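PDB 2D5K: Dps family protein from Staphylococcus aureus subsp. aureus, which probably oxidises and stores iron inside a hollow twelve-subunit shell and, as in other Dps proteins, may compact the nucleoid and limit oxidative damage. Local coordinates for residues L12-V16 / L59-I63. Sequence-based numbering, arbitrary orientation.
Sequences LNQQV and LAERI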
ATOM      1  N   LEU B  12     -13.434  34.948   3.647  1.00 15.37           N
ATOM      2  CA  LEU B  12     -12.417  33.908   3.533  1.00 16.43           C
ATOM      3  C   LEU B  12     -11.282  34.160   4.525  1.00 17.58           C
ATOM      4  O   LEU B  12     -10.839  33.239   5.219  1.00 16.35           O
ATOM      5  CB  LEU B  12     -11.867  33.851   2.099  1.00 16.57           C
ATOM      6  CG  LEU B  12     -12.808  33.240   1.049  1.00 15.94           C
ATOM      7  CD1 LEU B  12     -12.336  33.600  -0.358  1.00 17.07           C
ATOM      8  CD2 LEU B  12     -12.853  31.724   1.230  1.00 12.94           C
ATOM      9  N   ASN B  13     -10.816  35.404   4.601  1.00 17.06           N
ATOM     10  CA  ASN B  13      -9.738  35.730   5.529  1.00 18.53           C
ATOM     11  C   ASN B  13     -10.172  35.579   6.982  1.00 19.67           C
ATOM     12  O   ASN B  13      -9.362  35.227   7.839  1.00 20.24           O
ATOM     13  CB  ASN B  13      -9.208  37.149   5.290  1.00 19.31           C
ATOM     14  CG  ASN B  13      -8.048  37.173   4.316  1.00 19.61           C
ATOM     15  OD1 ASN B  13      -7.216  36.263   4.307  1.00 21.07           O
ATOM     16  ND2 ASN B  13      -7.977  38.219   3.497  1.00 20.91           N
ATOM     17  N   GLN B  14     -11.444  35.843   7.259  1.00 19.95           N
ATOM     18  CA  GLN B  14     -11.957  35.699   8.616  1.00 19.52           C
ATOM     19  C   GLN B  14     -11.735  34.257   9.062  1.00 18.25           C
ATOM     20  O   GLN B  14     -11.349  34.008  10.203  1.00 16.55           O
ATOM     21  CB  GLN B  14     -13.447  36.040   8.669  1.00 20.38           C
ATOM     22  CG  GLN B  14     -14.122  35.732  10.006  1.00 24.14           C
ATOM     23  CD  GLN B  14     -13.627  36.615  11.144  1.00 27.04           C
ATOM     24  OE1 GLN B  14     -13.780  37.837  11.110  1.00 27.93           O
ATOM     25  NE2 GLN B  14     -13.032  35.995  12.158  1.00 21.91           N
ATOM     26  N   GLN B  15     -11.969  33.306   8.157  1.00 16.59           N
ATOM     27  CA  GLN B  15     -11.773  31.901   8.489  1.00 16.47           C
ATOM     28  C   GLN B  15     -10.291  31.528   8.516  1.00 18.04           C
ATOM     29  O   GLN B  15      -9.879  30.701   9.324  1.00 16.41           O
ATOM     30  CB  GLN B  15     -12.522  30.995   7.505  1.00 17.96           C
ATOM     31  CG  GLN B  15     -14.042  31.143   7.555  1.00 15.94           C
ATOM     32  CD  GLN B  15     -14.587  31.088   8.972  1.00 17.06           C
ATOM     33  OE1 GLN B  15     -14.194  30.236   9.769  1.00 17.14           O
ATOM     34  NE2 GLN B  15     -15.503  31.997   9.289  1.00 15.60           N
ATOM     35  N   VAL B  16      -9.486  32.123   7.640  1.00 19.91           N
ATOM     36  CA  VAL B  16      -8.056  31.816   7.654  1.00 20.01           C
ATOM     37  C   VAL B  16      -7.534  32.212   9.032  1.00 19.45           C
ATOM     38  O   VAL B  16      -6.744  31.488   9.646  1.00 19.00           O
ATOM     39  CB  VAL B  16      -7.273  32.602   6.571  1.00 21.83           C
ATOM     40  CG1 VAL B  16      -5.775  32.337   6.718  1.00 22.80           C
ATOM     41  CG2 VAL B  16      -7.731  32.179   5.186  1.00 22.13           C
ATOM     42  N   LEU B  59      -8.590  27.743   1.903  1.00 20.63           N
ATOM     43  CA  LEU B  59      -9.189  29.065   1.817  1.00 21.34           C
ATOM     44  C   LEU B  59      -8.185  30.131   1.393  1.00 21.01           C
ATOM     45  O   LEU B  59      -8.526  31.050   0.647  1.00 19.87           O
ATOM     46  CB  LEU B  59      -9.847  29.440   3.153  1.00 23.82           C
ATOM     47  CG  LEU B  59     -10.938  28.480   3.646  1.00 25.92           C
ATOM     48  CD1 LEU B  59     -11.761  29.167   4.721  1.00 25.62           C
ATOM     49  CD2 LEU B  59     -11.850  28.065   2.498  1.00 25.41           C
ATOM     50  N   ALA B  60      -6.945  30.013   1.854  1.00 19.74           N
ATOM     51  CA  ALA B  60      -5.925  30.984   1.481  1.00 18.83           C
ATOM     52  C   ALA B  60      -5.648  30.931  -0.023  1.00 18.11           C
ATOM     53  O   ALA B  60      -5.495  31.969  -0.666  1.00 19.45           O
ATOM     54  CB  ALA B  60      -4.636  30.723   2.252  1.00 18.24           C
ATOM     55  N   GLU B  61      -5.584  29.728  -0.587  1.00 19.05           N
ATOM     56  CA  GLU B  61      -5.312  29.602  -2.016  1.00 19.35           C
ATOM     57  C   GLU B  61      -6.521  29.956  -2.873  1.00 19.07           C
ATOM     58  O   GLU B  61      -6.387  30.187  -4.073  1.00 19.27           O
ATOM     59  CB  GLU B  61      -4.802  28.200  -2.349  1.00 21.51           C
ATOM     60  CG  GLU B  61      -3.552  27.833  -1.554  1.00 22.67           C
ATOM     61  CD  GLU B  61      -2.711  26.764  -2.216  1.00 23.39           C
ATOM     62  OE1 GLU B  61      -3.278  25.865  -2.870  1.00 22.83           O
ATOM     63  OE2 GLU B  61      -1.471  26.818  -2.068  1.00 24.11           O
ATOM     64  N   ARG B  62      -7.703  29.996  -2.264  1.00 17.67           N
ATOM     65  CA  ARG B  62      -8.895  30.387  -3.007  1.00 17.49           C
ATOM     66  C   ARG B  62      -8.826  31.904  -3.115  1.00 18.39           C
ATOM     67  O   ARG B  62      -9.124  32.479  -4.162  1.00 19.36           O
ATOM     68  CB  ARG B  62     -10.176  29.973  -2.275  1.00 16.49           C
ATOM     69  CG  ARG B  62     -11.452  30.566  -2.891  1.00 17.03           C
ATOM     70  CD  ARG B  62     -11.566  30.232  -4.384  1.00 16.72           C
ATOM     71  NE  ARG B  62     -12.689  30.927  -5.020  1.00 15.92           N
ATOM     72  CZ  ARG B  62     -12.881  30.988  -6.333  1.00 17.93           C
ATOM     73  NH1 ARG B  62     -12.026  30.395  -7.160  1.00 15.20           N
ATOM     74  NH2 ARG B  62     -13.921  31.654  -6.826  1.00 14.48           N
ATOM     75  N   ILE B  63      -8.428  32.549  -2.021  1.00 19.08           N
ATOM     76  CA  ILE B  63      -8.293  33.999  -2.001  1.00 18.84           C
ATOM     77  C   ILE B  63      -7.320  34.394  -3.108  1.00 20.85           C
ATOM     78  O   ILE B  63      -7.512  35.406  -3.789  1.00 20.55           O
ATOM     79  CB  ILE B  63      -7.755  34.502  -0.638  1.00 18.92           C
ATOM     80  CG1 ILE B  63      -8.832  34.333   0.442  1.00 17.70           C
ATOM     81  CG2 ILE B  63      -7.351  35.961  -0.738  1.00 17.21           C
ATOM     82  CD1 ILE B  63      -8.382  34.743   1.831  1.00 17.26           C
TER
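The N13 carboxamide presents one face to I63: CD1 of the isoleucine lies almost directly over N13 OD1 at 3.1 Å, and the two side chains meet at about a right angle. Its polar atoms are held by the loop after helix 38-65, OD1 accepting from the V71 amide and ND2 donating to the N69 carbonyl, so the methyl makes van der Waals contact with the face of an amide whose rotation is set by these two bonds. The Q15 amide and the R62 guanidinium send their polar ends elsewhere. Q15 bends at chi2 (-48°) toward Q109, leaving CB to touch L59 CD1 at 3.4 Å; R62 contributes CG, 4.1 Å from L12 CD1, while its NH2 forms a salt bridge with D122 and its NH1 one with D137 of a third subunit.

Between these groups lies the hydrocarbon centre. L12 and I63 run past each other in opposite senses, and the 3.5 Å between L12 CB and I63 CG1 is short for two saturated carbons, so the packing is tight here. L12 CD2 reaches L59 CD2 at 4.0 Å. V16 CG2, anti to its own carbonyl carbon, sits 4.0 Å from L59 CB and 4.3 Å from I63 CD1. No hydrogen bond spans the two segments, which rest on side-chain packing alone.

The axes of the segments 12-16 and 59-63 come within 9.4 Å. Their signed crossing angle is -150°, an antiparallel pairing within the four-helix bundle of the ferritin-like fold. Helix 123-147 adds F129 and M132 against L12 and L59, helix 92-120 lies against Q15, and P70 touches A60 and I63. E61, on the other side of its helix, hydrogen-bonds H42 of a second subunit, consistent with the intersubunit ferroxidase site of Dps proteins.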